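Local coordinates for kinectin 1 (Kinesin receptor) (Legionella pneumophila, PDB 4MU6), which is of unknown molecular function but is the Legionella effector LegC3, probably membrane-anchored, represented here by its N-terminal coiled-coil domain, at residues Q116-L121 against N167-K172; T15-Q20 against H46-A51; D88-K93 against S195-H200; L77-I82 against G227-I232. All coordinates share one frame; numbering follows the deposited sequence.

Interaction 1. Residues Q116-L121 against N167-K172; sequences QTELRL and NEREIK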
loop_
_atom_site.group_PDB
_atom_site.type_symbol
_atom_site.label_atom_id
_atom_site.label_comp_id
_atom_site.label_asym_id
_atom_site.label_seq_id
_atom_site.Cartn_x
_atom_site.Cartn_y
_atom_site.Cartn_z
ATOM N N GLN A 116 -22.202 -7.323 -59.687
ATOM C CA GLN A 116 -21.420 -7.237 -60.918
ATOM C C GLN A 116 -22.087 -7.971 -62.071
ATOM O O GLN A 116 -22.063 -7.514 -63.210
ATOM C CB GLN A 116 -20.008 -7.749 -60.686
ATOM C CG GLN A 116 -19.108 -6.669 -60.122
ATOM C CD GLN A 116 -17.782 -7.201 -59.670
ATOM O OE1 GLN A 116 -17.599 -8.412 -59.548
ATOM N NE2 GLN A 116 -16.837 -6.301 -59.414
ATOM N N THR A 117 -22.694 -9.100 -61.753
ATOM C CA THR A 117 -23.462 -9.869 -62.712
ATOM C C THR A 117 -24.639 -9.055 -63.220
ATOM O O THR A 117 -24.856 -8.945 -64.427
ATOM C CB THR A 117 -23.959 -11.161 -62.063
ATOM O OG1 THR A 117 -22.834 -12.025 -61.856
ATOM C CG2 THR A 117 -24.993 -11.848 -62.937
ATOM N N GLU A 118 -25.394 -8.467 -62.300
ATOM C CA GLU A 118 -26.480 -7.584 -62.702
ATOM C C GLU A 118 -25.949 -6.378 -63.482
ATOM O O GLU A 118 -26.585 -5.913 -64.434
ATOM C CB GLU A 118 -27.286 -7.115 -61.483
ATOM C CG GLU A 118 -27.941 -8.244 -60.686
ATOM C CD GLU A 118 -29.222 -8.777 -61.321
ATOM O OE1 GLU A 118 -29.466 -8.515 -62.524
ATOM O OE2 GLU A 118 -29.993 -9.462 -60.606
ATOM N N LEU A 119 -24.787 -5.869 -63.083
ATOM C CA LEU A 119 -24.213 -4.709 -63.765
ATOM C C LEU A 119 -23.831 -5.079 -65.204
ATOM O O LEU A 119 -23.992 -4.282 -66.132
ATOM C CB LEU A 119 -22.998 -4.185 -63.003
ATOM C CG LEU A 119 -22.201 -3.054 -63.643
ATOM C CD1 LEU A 119 -23.101 -1.876 -64.020
ATOM C CD2 LEU A 119 -21.094 -2.623 -62.694
ATOM N N ARG A 120 -23.342 -6.305 -65.377
ATOM C CA ARG A 120 -22.926 -6.797 -66.687
ATOM C C ARG A 120 -24.105 -6.948 -67.641
ATOM O O ARG A 120 -24.014 -6.606 -68.816
ATOM C CB ARG A 120 -22.188 -8.131 -66.548
ATOM C CG ARG A 120 -20.710 -8.061 -66.922
ATOM C CD ARG A 120 -20.022 -9.417 -66.785
ATOM N NE ARG A 120 -19.796 -9.795 -65.394
ATOM C CZ ARG A 120 -20.424 -10.789 -64.769
ATOM N NH1 ARG A 120 -21.330 -11.523 -65.409
ATOM N NH2 ARG A 120 -20.144 -11.055 -63.499
ATOM N N LEU A 121 -25.204 -7.484 -67.131
ATOM C CA LEU A 121 -26.436 -7.567 -67.895
ATOM C C LEU A 121 -26.948 -6.170 -68.292
ATOM O O LEU A 121 -27.423 -5.976 -69.407
ATOM C CB LEU A 121 -27.487 -8.325 -67.082
ATOM C CG LEU A 121 -28.862 -8.544 -67.698
ATOM C CD1 LEU A 121 -28.786 -9.449 -68.914
ATOM C CD2 LEU A 121 -29.803 -9.110 -66.637
ATOM N N ASN A 167 -25.725 3.360 -62.721
ATOM C CA ASN A 167 -25.150 4.221 -61.697
ATOM C C ASN A 167 -25.418 3.673 -60.296
ATOM O O ASN A 167 -24.526 3.662 -59.457
ATOM C CB ASN A 167 -25.645 5.666 -61.816
ATOM C CG ASN A 167 -24.929 6.597 -60.853
ATOM O OD1 ASN A 167 -23.730 6.852 -60.999
ATOM N ND2 ASN A 167 -25.656 7.101 -59.852
ATOM N N GLU A 168 -26.634 3.184 -60.062
ATOM C CA GLU A 168 -26.964 2.592 -58.772
ATOM C C GLU A 168 -26.146 1.331 -58.485
ATOM O O GLU A 168 -25.679 1.148 -57.357
ATOM C CB GLU A 168 -28.466 2.310 -58.630
ATOM C CG GLU A 168 -28.834 1.789 -57.225
ATOM C CD GLU A 168 -30.339 1.632 -56.988
ATOM O OE1 GLU A 168 -31.119 1.638 -57.976
ATOM O OE2 GLU A 168 -30.738 1.498 -55.802
ATOM N N ARG A 169 -25.959 0.477 -59.491
ATOM C CA ARG A 169 -25.168 -0.737 -59.299
ATOM C C ARG A 169 -23.739 -0.396 -58.892
ATOM O O ARG A 169 -23.170 -1.027 -57.991
ATOM C CB ARG A 169 -25.134 -1.601 -60.563
ATOM C CG ARG A 169 -26.456 -2.247 -60.930
ATOM C CD ARG A 169 -26.894 -3.256 -59.890
ATOM N NE ARG A 169 -28.217 -3.798 -60.193
ATOM C CZ ARG A 169 -28.810 -4.746 -59.477
ATOM N NH1 ARG A 169 -28.190 -5.235 -58.431
ATOM N NH2 ARG A 169 -30.016 -5.205 -59.808
ATOM N N GLU A 170 -23.162 0.599 -59.561
ATOM C CA GLU A 170 -21.768 0.977 -59.320
ATOM C C GLU A 170 -21.547 1.593 -57.943
ATOM O O GLU A 170 -20.517 1.356 -57.305
ATOM C CB GLU A 170 -21.265 1.936 -60.402
ATOM C CG GLU A 170 -21.159 1.315 -61.783
ATOM C CD GLU A 170 -20.399 2.197 -62.763
ATOM O OE1 GLU A 170 -20.924 3.273 -63.146
ATOM O OE2 GLU A 170 -19.273 1.808 -63.154
ATOM N N ILE A 171 -22.501 2.394 -57.493
ATOM C CA ILE A 171 -22.425 2.964 -56.152
ATOM C C ILE A 171 -22.533 1.839 -55.124
ATOM O O ILE A 171 -21.840 1.838 -54.099
ATOM C CB ILE A 171 -23.514 4.043 -55.921
ATOM C CG1 ILE A 171 -23.192 5.310 -56.732
ATOM C CG2 ILE A 171 -23.628 4.386 -54.436
ATOM C CD1 ILE A 171 -24.325 6.350 -56.811
ATOM N N LYS A 172 -23.399 0.870 -55.405
ATOM C CA LYS A 172 -23.594 -0.228 -54.473
ATOM C C LYS A 172 -22.298 -1.027 -54.340
ATOM O O LYS A 172 -21.895 -1.389 -53.240
ATOM C CB LYS A 172 -24.760 -1.122 -54.899
ATOM C CG LYS A 172 -24.971 -2.359 -54.012
ATOM C CD LYS A 172 -25.114 -1.998 -52.529
ATOM C CE LYS A 172 -25.466 -3.233 -51.716
ATOM N NZ LYS A 172 -25.569 -2.984 -50.254
#
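The guanidinium of R169 lies flat against E118 while its NH1 is hydrogen-bonded to OE1 of Q115, one turn earlier on the helix of E118. That bond to Q115 is the main polar hold on the arginine. E118 meets it chiefly through its aliphatic part: CB of E118 stands over the centre of one guanidinium face, 3.5 Å from R169 CZ, and CG also touches the group. The carboxylate of E118 is turned nearly parallel to the guanidinium, 19° between the planes, but is offset past NH2. Since E118 OE1 lies well out of the guanidinium plane and 4.3 Å from R169 NH2, the arginine directs no hydrogen toward it; any attraction is probably electrostatic only, across a longer gap, and no salt bridge forms. Bends at chi2 in both chains, -65° in R169, lay E118 CB and CG over the guanidinium. Beside the guanidinium stack L119 supplies the apolar part. Its CD1 packs on R169 CB at 4.0 Å, the two side chains running past each other in opposite directions, and its other methyl, CD2, rests on E170 CG, also at 4.0 Å. The alpha carbons of L119 and R169 approach to 6.1 Å, the nearest backbone pair. The two helical segments run antiparallel, at 156° and 9.7 Å between axes, and bury 216 Å². Helix 108-127 thus lies along helix 158-217 as an antiparallel helical pair far from the centre of the chain, and the pairing goes on beyond these turns: L119 also touches I166 and I173, and R169 reaches L122.

Interaction 2. Residues T15-Q20 against H46-A51; sequences TEHIKQ and HSSVTA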
loop_
_atom_site.group_PDB
_atom_site.type_symbol
_atom_site.label_atom_id
_atom_site.label_comp_id
_atom_site.label_asym_id
_atom_site.label_seq_id
_atom_site.Cartn_x
_atom_site.Cartn_y
_atom_site.Cartn_z
ATOM N N THR A 15 9.925 5.260 37.303
ATOM C CA THR A 15 9.754 4.892 38.702
ATOM C C THR A 15 9.678 3.381 38.861
ATOM O O THR A 15 10.311 2.805 39.752
ATOM C CB THR A 15 8.480 5.517 39.297
ATOM O OG1 THR A 15 8.602 6.942 39.288
ATOM C CG2 THR A 15 8.278 5.052 40.726
ATOM N N GLU A 16 8.899 2.750 37.989
ATOM C CA GLU A 16 8.743 1.307 38.026
ATOM C C GLU A 16 10.100 0.651 37.843
ATOM O O GLU A 16 10.439 -0.299 38.544
ATOM C CB GLU A 16 7.778 0.843 36.942
ATOM C CG GLU A 16 7.453 -0.646 36.996
ATOM C CD GLU A 16 6.766 -1.150 35.723
ATOM O OE1 GLU A 16 5.758 -1.881 35.838
ATOM O OE2 GLU A 16 7.238 -0.824 34.609
ATOM N N HIS A 17 10.893 1.183 36.921
ATOM C CA HIS A 17 12.221 0.631 36.676
ATOM C C HIS A 17 13.233 0.940 37.789
ATOM O O HIS A 17 14.147 0.157 38.041
ATOM C CB HIS A 17 12.743 1.072 35.314
ATOM C CG HIS A 17 12.076 0.376 34.170
ATOM N ND1 HIS A 17 12.705 -0.595 33.424
ATOM C CD2 HIS A 17 10.828 0.496 33.658
ATOM C CE1 HIS A 17 11.877 -1.036 32.493
ATOM N NE2 HIS A 17 10.732 -0.389 32.613
ATOM N N ILE A 18 13.079 2.085 38.441
ATOM C CA ILE A 18 13.903 2.383 39.609
ATOM C C ILE A 18 13.563 1.437 40.749
ATOM O O ILE A 18 14.453 0.884 41.388
ATOM C CB ILE A 18 13.702 3.816 40.091
ATOM C CG1 ILE A 18 14.328 4.780 39.094
ATOM C CG2 ILE A 18 14.315 4.019 41.496
ATOM C CD1 ILE A 18 13.871 6.191 39.299
ATOM N N LYS A 19 12.269 1.257 41.003
ATOM C CA LYS A 19 11.831 0.364 42.066
ATOM C C LYS A 19 12.339 -1.062 41.845
ATOM O O LYS A 19 12.797 -1.721 42.785
ATOM C CB LYS A 19 10.306 0.386 42.193
ATOM C CG LYS A 19 9.742 1.646 42.850
ATOM C CD LYS A 19 8.238 1.536 42.993
ATOM C CE LYS A 19 7.667 2.697 43.771
ATOM N NZ LYS A 19 6.442 2.278 44.518
ATOM N N GLN A 20 12.275 -1.529 40.597
ATOM C CA GLN A 20 12.730 -2.876 40.272
ATOM C C GLN A 20 14.223 -3.029 40.566
ATOM O O GLN A 20 14.669 -4.050 41.095
ATOM C CB GLN A 20 12.415 -3.217 38.811
ATOM C CG GLN A 20 12.958 -4.558 38.368
ATOM C CD GLN A 20 12.460 -5.691 39.237
ATOM O OE1 GLN A 20 11.326 -5.667 39.723
ATOM N NE2 GLN A 20 13.308 -6.691 39.450
ATOM N N HIS A 46 18.516 3.354 33.052
ATOM C CA HIS A 46 18.209 4.025 31.800
ATOM C C HIS A 46 18.215 3.058 30.613
ATOM O O HIS A 46 17.411 3.209 29.690
ATOM C CB HIS A 46 19.148 5.195 31.521
ATOM C CG HIS A 46 18.665 6.068 30.408
ATOM N ND1 HIS A 46 17.401 6.621 30.403
ATOM C CD2 HIS A 46 19.244 6.438 29.244
ATOM C CE1 HIS A 46 17.234 7.315 29.293
ATOM N NE2 HIS A 46 18.338 7.225 28.574
ATOM N N SER A 47 19.108 2.069 30.651
ATOM C CA SER A 47 19.089 0.971 29.688
ATOM C C SER A 47 17.766 0.223 29.709
ATOM O O SER A 47 17.156 0.034 28.657
ATOM C CB SER A 47 20.234 -0.014 29.932
ATOM O OG SER A 47 21.464 0.528 29.495
ATOM N N SER A 48 17.307 -0.189 30.893
ATOM C CA SER A 48 16.052 -0.940 30.953
ATOM C C SER A 48 14.814 -0.119 30.528
ATOM O O SER A 48 13.930 -0.656 29.859
ATOM C CB SER A 48 15.863 -1.655 32.308
ATOM O OG SER A 48 15.230 -0.842 33.278
ATOM N N VAL A 49 14.741 1.159 30.906
ATOM C CA VAL A 49 13.669 2.042 30.430
ATOM C C VAL A 49 13.752 2.175 28.900
ATOM O O VAL A 49 12.745 2.084 28.201
ATOM C CB VAL A 49 13.764 3.440 31.050
ATOM C CG1 VAL A 49 12.760 4.409 30.384
ATOM C CG2 VAL A 49 13.545 3.369 32.553
ATOM N N THR A 50 14.965 2.374 28.393
ATOM C CA THR A 50 15.182 2.530 26.960
ATOM C C THR A 50 14.744 1.294 26.164
ATOM O O THR A 50 14.154 1.443 25.099
ATOM C CB THR A 50 16.649 2.926 26.633
ATOM O OG1 THR A 50 16.948 4.193 27.237
ATOM C CG2 THR A 50 16.885 3.033 25.112
ATOM N N ALA A 51 15.002 0.090 26.685
ATOM C CA ALA A 51 14.592 -1.147 26.000
ATOM C C ALA A 51 13.073 -1.270 25.970
ATOM O O ALA A 51 12.489 -1.622 24.933
ATOM C CB ALA A 51 15.245 -2.418 26.640
HETATM O O HOH W 1 16.260 -1.292 35.833
#
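H17 carries this contact, with S48 at the edge of its imidazole and V49 against one face. ND1 of H17 and OG of S48 share a short hydrogen bond of 2.5 Å, at an angle of 152°, in which either atom could be the donor. The hydroxyl lies near the ring plane, and it gets there because S48 OG sits between the backbone N and the carbonyl carbon (chi1 88°), pointing out across the gap between the helices. S48 OG also lies 2.8 Å from the oxygen of water 1, which in turn gives a weak bond to H17 O, and it makes a weak bond to I45 O. The ND1 bond and the V49 contact probably limit the ring's rotation, and the water helps place the hydroxyl. V49 supplies the apolar half: its CG2 packs on H17 CB at 3.7 Å and makes an off-centre CH-pi contact, 4.1 Å from the ring centroid, with V49 CA over the same ring near its rim. H17 also touches I45 and T52, so helix 10-22 rests on the first turns of helix 43-105, while T15 and I18 turn to L262 of helix 227-273, making a third helix part of the packing.

Interaction 3. Residues D88-K93 against S195-H200; sequences DAEALK and SVRSQH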
loop_
_atom_site.group_PDB
_atom_site.type_symbol
_atom_site.label_atom_id
_atom_site.label_comp_id
_atom_site.label_asym_id
_atom_site.label_seq_id
_atom_site.Cartn_x
_atom_site.Cartn_y
_atom_site.Cartn_z
ATOM N N ASP A 88 -14.682 -7.912 -18.592
ATOM C CA ASP A 88 -15.546 -9.016 -18.996
ATOM C C ASP A 88 -16.685 -8.537 -19.879
ATOM O O ASP A 88 -17.002 -9.160 -20.898
ATOM C CB ASP A 88 -16.124 -9.731 -17.778
ATOM C CG ASP A 88 -15.108 -10.629 -17.080
ATOM O OD1 ASP A 88 -14.012 -10.856 -17.644
ATOM O OD2 ASP A 88 -15.416 -11.120 -15.967
ATOM N N ALA A 89 -17.301 -7.426 -19.487
ATOM C CA ALA A 89 -18.416 -6.852 -20.242
ATOM C C ALA A 89 -18.007 -6.340 -21.624
ATOM O O ALA A 89 -18.776 -6.439 -22.593
ATOM C CB ALA A 89 -19.061 -5.735 -19.438
ATOM N N GLU A 90 -16.811 -5.765 -21.713
ATOM C CA GLU A 90 -16.316 -5.274 -22.992
ATOM C C GLU A 90 -16.006 -6.457 -23.904
ATOM O O GLU A 90 -16.303 -6.423 -25.091
ATOM C CB GLU A 90 -15.079 -4.382 -22.822
ATOM C CG GLU A 90 -14.519 -3.881 -24.159
ATOM C CD GLU A 90 -13.212 -3.094 -24.038
ATOM O OE1 GLU A 90 -12.186 -3.674 -23.598
ATOM O OE2 GLU A 90 -13.212 -1.892 -24.405
ATOM N N ALA A 91 -15.415 -7.499 -23.327
ATOM C CA ALA A 91 -15.115 -8.744 -24.026
ATOM C C ALA A 91 -16.355 -9.388 -24.653
ATOM O O ALA A 91 -16.305 -9.883 -25.785
ATOM C CB ALA A 91 -14.433 -9.738 -23.065
ATOM N N LEU A 92 -17.461 -9.393 -23.914
ATOM C CA LEU A 92 -18.699 -9.975 -24.410
ATOM C C LEU A 92 -19.239 -9.163 -25.578
ATOM O O LEU A 92 -19.679 -9.708 -26.593
ATOM C CB LEU A 92 -19.741 -10.041 -23.307
ATOM C CG LEU A 92 -21.119 -10.489 -23.783
ATOM C CD1 LEU A 92 -21.072 -11.926 -24.245
ATOM C CD2 LEU A 92 -22.141 -10.318 -22.682
ATOM N N LYS A 93 -19.194 -7.849 -25.418
ATOM C CA LYS A 93 -19.623 -6.929 -26.453
ATOM C C LYS A 93 -18.794 -7.104 -27.732
ATOM O O LYS A 93 -19.348 -7.170 -28.837
ATOM C CB LYS A 93 -19.520 -5.498 -25.924
ATOM C CG LYS A 93 -20.005 -4.429 -26.868
ATOM C CD LYS A 93 -19.865 -3.038 -26.230
ATOM C CE LYS A 93 -20.557 -2.957 -24.867
ATOM N NZ LYS A 93 -21.986 -2.539 -24.975
ATOM N N SER A 195 -6.087 -7.585 -26.748
ATOM C CA SER A 195 -4.731 -7.659 -26.219
ATOM C C SER A 195 -4.582 -6.884 -24.928
ATOM O O SER A 195 -3.854 -7.300 -24.021
ATOM C CB SER A 195 -3.735 -7.145 -27.252
ATOM O OG SER A 195 -3.647 -8.068 -28.330
ATOM N N VAL A 196 -5.273 -5.751 -24.845
ATOM C CA VAL A 196 -5.233 -4.937 -23.649
ATOM C C VAL A 196 -5.884 -5.693 -22.485
ATOM O O VAL A 196 -5.301 -5.777 -21.400
ATOM C CB VAL A 196 -5.897 -3.570 -23.870
ATOM C CG1 VAL A 196 -6.215 -2.901 -22.553
ATOM C CG2 VAL A 196 -5.002 -2.680 -24.757
ATOM N N ARG A 197 -7.079 -6.240 -22.713
ATOM C CA ARG A 197 -7.756 -7.030 -21.680
ATOM C C ARG A 197 -6.906 -8.202 -21.212
ATOM O O ARG A 197 -6.942 -8.572 -20.043
ATOM C CB ARG A 197 -9.122 -7.542 -22.161
ATOM C CG ARG A 197 -10.164 -6.433 -22.286
ATOM C CD ARG A 197 -11.553 -6.987 -22.579
ATOM N NE ARG A 197 -11.590 -7.788 -23.801
ATOM C CZ ARG A 197 -11.881 -7.302 -25.007
ATOM N NH1 ARG A 197 -12.162 -6.016 -25.154
ATOM N NH2 ARG A 197 -11.905 -8.109 -26.061
ATOM N N SER A 198 -6.139 -8.788 -22.123
ATOM C CA SER A 198 -5.301 -9.925 -21.756
ATOM C C SER A 198 -4.168 -9.479 -20.819
ATOM O O SER A 198 -3.816 -10.186 -19.862
ATOM C CB SER A 198 -4.741 -10.601 -23.009
ATOM O OG SER A 198 -3.875 -11.662 -22.650
ATOM N N GLN A 199 -3.608 -8.305 -21.107
ATOM C CA GLN A 199 -2.601 -7.701 -20.248
ATOM C C GLN A 199 -3.173 -7.351 -18.881
ATOM O O GLN A 199 -2.507 -7.567 -17.881
ATOM C CB GLN A 199 -1.967 -6.464 -20.902
ATOM C CG GLN A 199 -0.918 -6.806 -21.964
ATOM C CD GLN A 199 -0.723 -5.696 -23.001
ATOM O OE1 GLN A 199 -0.729 -4.508 -22.670
ATOM N NE2 GLN A 199 -0.555 -6.087 -24.263
ATOM N N HIS A 200 -4.396 -6.818 -18.828
ATOM C CA HIS A 200 -4.987 -6.433 -17.538
ATOM C C HIS A 200 -5.178 -7.671 -16.680
ATOM O O HIS A 200 -5.035 -7.617 -15.456
ATOM C CB HIS A 200 -6.348 -5.742 -17.700
ATOM C CG HIS A 200 -6.272 -4.334 -18.209
ATOM N ND1 HIS A 200 -7.390 -3.633 -18.610
ATOM C CD2 HIS A 200 -5.221 -3.497 -18.381
ATOM C CE1 HIS A 200 -7.030 -2.425 -19.007
ATOM N NE2 HIS A 200 -5.720 -2.319 -18.883
#
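The ionic part of the contact is a salt bridge between R197 and E90, with R197 NH1 giving a hydrogen bond to E90 OE1 at 2.8 Å and 151°. The acceptor lies in the guanidinium plane, so the N-H is well directed from the arginine's side. On the glutamate's side the match is poorer: OE1 is met from above the carboxylate plane, and the two planes stand 70° apart, so the pair has one linking bond and not a paired, fork-like arrangement. E90 reaches it with a fully stretched chain, CG anti to the backbone N (chi1 179°), whereas R197 bends at chi3 and so turns its guanidinium against the facing helix. The same NH1 has a second acidic partner, OD2 of D94, one turn further along helix 43-105.

The van der Waals part is made with A91. Its CB touches R197 NE at 3.5 Å, and its CA lies 3.6 Å above the centre of one guanidinium face, with E90 C over the same face nearer the rim. The small alanine lets the flat group lie directly on the helix backbone.

H200 ND1, bonded to OD2 of D87, adds a further polar link between the same helices. With E90 and D94 sharing one nitrogen of R197, the two carboxylates would balance its charge and fix the position of the guanidinium, tying helix 158-217 electrostatically to helix 43-105.

Interaction 4. Residues L77-I82 against G227-I232; sequences LAEDKI and GKNQSI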
loop_
_atom_site.group_PDB
_atom_site.type_symbol
_atom_site.label_atom_id
_atom_site.label_comp_id
_atom_site.label_asym_id
_atom_site.label_seq_id
_atom_site.Cartn_x
_atom_site.Cartn_y
_atom_site.Cartn_z
ATOM N N LEU A 77 -7.938 -4.749 -4.047
ATOM C CA LEU A 77 -8.801 -5.877 -4.370
ATOM C C LEU A 77 -10.077 -5.370 -5.026
ATOM O O LEU A 77 -10.450 -5.827 -6.104
ATOM C CB LEU A 77 -9.117 -6.742 -3.148
ATOM C CG LEU A 77 -9.838 -8.062 -3.476
ATOM C CD1 LEU A 77 -9.084 -8.905 -4.523
ATOM C CD2 LEU A 77 -10.088 -8.894 -2.220
ATOM N N ALA A 78 -10.725 -4.399 -4.391
ATOM C CA ALA A 78 -11.918 -3.779 -4.969
ATOM C C ALA A 78 -11.697 -3.181 -6.385
ATOM O O ALA A 78 -12.554 -3.322 -7.260
ATOM C CB ALA A 78 -12.492 -2.727 -4.003
ATOM N N GLU A 79 -10.557 -2.523 -6.607
ATOM C CA GLU A 79 -10.242 -1.974 -7.932
ATOM C C GLU A 79 -10.166 -3.100 -8.943
ATOM O O GLU A 79 -10.679 -2.988 -10.055
ATOM C CB GLU A 79 -8.894 -1.250 -7.928
ATOM C CG GLU A 79 -8.938 0.250 -7.744
ATOM C CD GLU A 79 -7.549 0.869 -7.792
ATOM O OE1 GLU A 79 -6.875 0.924 -6.737
ATOM O OE2 GLU A 79 -7.124 1.288 -8.890
ATOM N N ASP A 80 -9.503 -4.181 -8.548
ATOM C CA ASP A 80 -9.324 -5.327 -9.426
ATOM C C ASP A 80 -10.635 -6.031 -9.767
ATOM O O ASP A 80 -10.787 -6.527 -10.884
ATOM C CB ASP A 80 -8.324 -6.319 -8.836
ATOM C CG ASP A 80 -6.900 -5.831 -8.942
ATOM O OD1 ASP A 80 -6.706 -4.709 -9.440
ATOM O OD2 ASP A 80 -5.972 -6.554 -8.510
ATOM N N LYS A 81 -11.582 -6.071 -8.828
ATOM C CA LYS A 81 -12.882 -6.685 -9.114
ATOM C C LYS A 81 -13.716 -5.820 -10.060
ATOM O O LYS A 81 -14.450 -6.339 -10.904
ATOM C CB LYS A 81 -13.658 -7.007 -7.836
ATOM C CG LYS A 81 -13.062 -8.166 -7.023
ATOM C CD LYS A 81 -13.751 -8.297 -5.652
ATOM C CE LYS A 81 -13.035 -9.271 -4.721
ATOM N NZ LYS A 81 -13.527 -9.152 -3.306
ATOM N N ILE A 82 -13.587 -4.504 -9.922
ATOM C CA ILE A 82 -14.236 -3.565 -10.827
ATOM C C ILE A 82 -13.675 -3.675 -12.235
ATOM O O ILE A 82 -14.428 -3.763 -13.196
ATOM C CB ILE A 82 -14.089 -2.111 -10.339
ATOM C CG1 ILE A 82 -15.014 -1.870 -9.149
ATOM C CG2 ILE A 82 -14.403 -1.130 -11.460
ATOM C CD1 ILE A 82 -16.432 -2.363 -9.382
ATOM N N GLY A 227 1.759 -0.313 -8.979
ATOM C CA GLY A 227 2.876 0.559 -8.652
ATOM C C GLY A 227 2.443 1.852 -7.976
ATOM O O GLY A 227 3.069 2.313 -7.019
ATOM N N LYS A 228 1.358 2.426 -8.479
ATOM C CA LYS A 228 0.823 3.672 -7.946
ATOM C C LYS A 228 0.311 3.489 -6.521
ATOM O O LYS A 228 0.467 4.381 -5.684
ATOM C CB LYS A 228 -0.306 4.176 -8.832
ATOM C CG LYS A 228 -1.030 5.402 -8.267
ATOM C CD LYS A 228 -2.219 5.776 -9.145
ATOM C CE LYS A 228 -3.055 6.883 -8.512
ATOM N NZ LYS A 228 -4.127 7.339 -9.446
ATOM N N ASN A 229 -0.294 2.332 -6.249
ATOM C CA ASN A 229 -0.783 2.034 -4.903
ATOM C C ASN A 229 0.315 1.693 -3.886
ATOM O O ASN A 229 0.218 2.091 -2.718
ATOM C CB ASN A 229 -1.897 0.983 -4.924
ATOM C CG ASN A 229 -3.211 1.554 -5.434
ATOM O OD1 ASN A 229 -3.518 2.724 -5.193
ATOM N ND2 ASN A 229 -3.991 0.738 -6.143
ATOM N N GLN A 230 1.361 0.996 -4.334
ATOM C CA GLN A 230 2.544 0.767 -3.506
ATOM C C GLN A 230 3.075 2.097 -2.984
ATOM O O GLN A 230 3.519 2.198 -1.835
ATOM C CB GLN A 230 3.644 0.079 -4.314
ATOM C CG GLN A 230 3.262 -1.299 -4.840
ATOM C CD GLN A 230 4.334 -1.909 -5.740
ATOM O OE1 GLN A 230 5.377 -1.297 -5.992
ATOM N NE2 GLN A 230 4.071 -3.114 -6.245
ATOM N N SER A 231 3.020 3.110 -3.848
ATOM C CA SER A 231 3.532 4.437 -3.550
ATOM C C SER A 231 2.729 5.098 -2.435
ATOM O O SER A 231 3.284 5.657 -1.483
ATOM C CB SER A 231 3.454 5.304 -4.802
ATOM O OG SER A 231 4.715 5.876 -5.078
ATOM N N ILE A 232 1.410 5.049 -2.578
ATOM C CA ILE A 232 0.522 5.614 -1.583
ATOM C C ILE A 232 0.728 4.900 -0.252
ATOM O O ILE A 232 0.845 5.553 0.789
ATOM C CB ILE A 232 -0.937 5.573 -2.072
ATOM C CG1 ILE A 232 -1.081 6.498 -3.298
ATOM C CG2 ILE A 232 -1.880 5.977 -0.956
ATOM C CD1 ILE A 232 -2.381 6.367 -4.081
#
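One hydrogen bond joins E79 and N229 across a wide gap. N229 ND2 donates to E79 OE1 at 3.0 Å with an angle of 152°, meeting the oxygen on its syn side, 23° out of the carboxylate plane. OE1 lies close to the amide plane of N229, while the carboxylate plane stands almost at right angles to it. The two side chains come from opposite directions: the chain of E79, extended beyond CG, and the shorter side chain of N229 reach toward each other and together, with the hydrogen bond, bridge the 10.7 Å between the CA atoms of E79 and N229. Just 59 Å² is buried, which makes this a polar bridge and not a packed interface. It links helix 43-105, here within a predicted coiled coil, to the first turn of helix 227-273, in an elongated, all-helical domain whose long helices lie alongside one another. N229 CG stands anti to its carbonyl carbon (chi1 -74°), directing the amide toward helix 43-105. The same ND2 also bonds OE1 of Q76, three residues before E79 on the same helix, so two acceptors from one helix hold the amide in place. Q76 is itself set by D80, whose OD1 takes a bond from Q76 NE2. D80, buried, is fixed in turn by salt bridges to R207 and R211 of helix 158-217, one through each carboxylate oxygen. Within its own helix start, N229 N makes a weak bond to S226 OG.

How the interactions relate
The four contacts are spread along a long helical rod. Interactions 1 and 2 lie on opposite sides of the chain's centre, about 103 Å apart between centres. Helix 43-105 takes part in interactions 2, 4 and 3, met in that order along it, and helix 158-217 in interactions 3 and 1. Along the chain interaction 2 closes first; interaction 1 then lies nested within the loop of interaction 3, which lies within that of interaction 4. The centres of interactions 3 and 4 are about 18 Å apart, and no two contacts touch. Helix 43-105 thus meets helices 10-22, 227-273 and 158-217 in turn, and 108-127 with 158-217 continues the pairing toward the far end, consistent with an extended coiled-coil domain.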